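Local coordinates for protein ABC transporter (Thermotoga maritima, PDB 1JI0) that binds ATP and probably hydrolyses it to drive the uptake of branched-chain amino acids across the membrane, at residues A[100-105]-A[153-158]. Residues are numbered along the deposited sequence; the frame is centred on the assembly and turned at random.
Sequences ENLMMG and ALMSRP
M155, a selenomethionine, leans its CB and CG against the backbone carbonyl of L102, with M155 CG 3.3 Å from L102 O. The same CG lies 4.3 Å from L102 CB, the nearest approach of the two side chains. G105 has no side chain, and its CA comes within 5.0 Å of M155 CA, the closest pair of CA atoms across the two segments. G105 O touches S156 CB at 3.1 Å, a short carbon-oxygen contact. The segments thus meet largely through backbone on one side and the first side-chain carbons on the other.

L102 O also accepts from G105 N, three residues on, at 3.0 Å. M155 CG stands beside the backbone N and opposite the carbonyl carbon (chi1 -71°); further bends at chi2 and chi3 fold the chain back on itself. S156 turns its hydroxyl to the preceding turn: S156 OG donates to A153 O at 2.8 Å, in the carbonyl plane with a C=O...O angle of 150°. S156 N bonds to the same oxygen, so two donors grip A153 O near the end of helix 142-154; a type I turn spans L154 to R157. R157 takes positive phi and leads its side chain away to a salt bridge with D118.

The contact lies away from the ATP. As in other ABC ATPases, helix 98-103 probably belongs to the helical subdomain, while helix 142-154 starts in the LSGGE signature motif and leads back to strand 160-164 of the core sheet. L102 also rests on L148 of helix 142-154, I115 and I122 of helix 114-125 take up M155, and P158 touches A84 of strand 83-86.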
loop_
_atom_site.group_PDB
_atom_site.type_symbol
_atom_site.label_atom_id
_atom_site.label_comp_id
_atom_site.label_asym_id
_atom_site.label_seq_id
_atom_site.Cartn_x
_atom_site.Cartn_y
_atom_site.Cartn_z
ATOM N N GLU A 100 7.964 -15.404 -13.697
ATOM C CA GLU A 100 8.420 -14.209 -14.394
ATOM C C GLU A 100 7.885 -12.932 -13.753
ATOM O O GLU A 100 8.612 -11.941 -13.643
ATOM C CB GLU A 100 8.026 -14.283 -15.877
ATOM C CG GLU A 100 8.857 -15.305 -16.670
ATOM C CD GLU A 100 8.331 -15.557 -18.077
ATOM O OE1 GLU A 100 7.181 -16.039 -18.221
ATOM O OE2 GLU A 100 9.078 -15.276 -19.044
ATOM N N ASN A 101 6.622 -12.947 -13.331
ATOM C CA ASN A 101 6.043 -11.772 -12.696
ATOM C C ASN A 101 6.795 -11.423 -11.410
ATOM O O ASN A 101 7.073 -10.255 -11.153
ATOM C CB ASN A 101 4.556 -11.982 -12.389
ATOM C CG ASN A 101 3.663 -11.707 -13.586
ATOM O OD1 ASN A 101 3.401 -12.591 -14.404
ATOM N ND2 ASN A 101 3.192 -10.471 -13.697
ATOM N N LEU A 102 7.127 -12.430 -10.602
ATOM C CA LEU A 102 7.861 -12.175 -9.365
ATOM C C LEU A 102 9.243 -11.612 -9.656
ATOM O O LEU A 102 9.658 -10.604 -9.077
ATOM C CB LEU A 102 8.044 -13.457 -8.538
ATOM C CG LEU A 102 6.939 -13.993 -7.625
ATOM C CD1 LEU A 102 6.430 -12.895 -6.702
ATOM C CD2 LEU A 102 5.820 -14.524 -8.458
HETATM N N MSE A 103 9.954 -12.276 -10.560
HETATM C CA MSE A 103 11.306 -11.882 -10.912
HETATM C C MSE A 103 11.457 -10.490 -11.503
HETATM O O MSE A 103 12.470 -9.839 -11.272
HETATM C CB MSE A 103 11.918 -12.914 -11.863
HETATM C CG MSE A 103 12.212 -14.261 -11.205
HETATM SE SE MSE A 103 13.352 -14.105 -9.639
HETATM C CE MSE A 103 14.838 -13.189 -10.461
HETATM N N MSE A 104 10.466 -10.022 -12.254
HETATM C CA MSE A 104 10.581 -8.695 -12.846
HETATM C C MSE A 104 10.602 -7.624 -11.755
HETATM O O MSE A 104 10.955 -6.473 -12.007
HETATM C CB MSE A 104 9.446 -8.437 -13.849
HETATM C CG MSE A 104 8.078 -8.168 -13.250
HETATM SE SE MSE A 104 6.727 -7.807 -14.613
HETATM C CE MSE A 104 7.073 -5.925 -14.870
ATOM N N GLY A 105 10.247 -8.019 -10.535
ATOM C CA GLY A 105 10.246 -7.076 -9.431
ATOM C C GLY A 105 11.648 -6.765 -8.944
ATOM O O GLY A 105 11.910 -5.688 -8.407
ATOM N N ALA A 153 6.094 -6.690 -5.895
ATOM C CA ALA A 153 6.551 -5.497 -5.204
ATOM C C ALA A 153 7.608 -5.862 -4.163
ATOM O O ALA A 153 8.604 -5.156 -3.995
ATOM C CB ALA A 153 5.363 -4.794 -4.538
ATOM N N LEU A 154 7.399 -6.975 -3.472
ATOM C CA LEU A 154 8.345 -7.402 -2.446
ATOM C C LEU A 154 9.726 -7.709 -3.013
ATOM O O LEU A 154 10.737 -7.384 -2.396
ATOM C CB LEU A 154 7.814 -8.633 -1.705
ATOM C CG LEU A 154 6.691 -8.402 -0.691
ATOM C CD1 LEU A 154 6.315 -9.726 -0.033
ATOM C CD2 LEU A 154 7.153 -7.412 0.354
HETATM N N MSE A 155 9.773 -8.331 -4.189
HETATM C CA MSE A 155 11.052 -8.672 -4.805
HETATM C C MSE A 155 11.943 -7.460 -5.078
HETATM O O MSE A 155 13.125 -7.611 -5.369
HETATM C CB MSE A 155 10.824 -9.453 -6.103
HETATM C CG MSE A 155 10.309 -10.871 -5.894
HETATM SE SE MSE A 155 11.443 -11.925 -4.714
HETATM C CE MSE A 155 13.173 -11.462 -5.430
ATOM N N SER A 156 11.382 -6.257 -4.990
ATOM C CA SER A 156 12.168 -5.054 -5.222
ATOM C C SER A 156 12.694 -4.524 -3.894
ATOM O O SER A 156 13.388 -3.514 -3.857
ATOM C CB SER A 156 11.323 -3.974 -5.906
ATOM O OG SER A 156 10.470 -3.323 -4.981
ATOM N N ARG A 157 12.353 -5.213 -2.808
ATOM C CA ARG A 157 12.789 -4.815 -1.469
ATOM C C ARG A 157 12.485 -3.327 -1.236
ATOM O O ARG A 157 13.385 -2.507 -1.003
ATOM C CB ARG A 157 14.286 -5.109 -1.319
ATOM C CG ARG A 157 14.842 -4.892 0.075
ATOM C CD ARG A 157 16.173 -5.617 0.265
ATOM N NE ARG A 157 15.998 -7.064 0.389
ATOM C CZ ARG A 157 16.996 -7.927 0.556
ATOM N NH1 ARG A 157 18.249 -7.493 0.616
ATOM N NH2 ARG A 157 16.746 -9.225 0.675
ATOM N N PRO A 158 11.192 -2.971 -1.261
ATOM C CA PRO A 158 10.678 -1.607 -1.077
ATOM C C PRO A 158 11.100 -0.938 0.223
ATOM O O PRO A 158 11.207 -1.589 1.260
ATOM C CB PRO A 158 9.157 -1.791 -1.130
ATOM C CG PRO A 158 8.960 -3.153 -1.758
ATOM C CD PRO A 158 10.091 -3.945 -1.207
#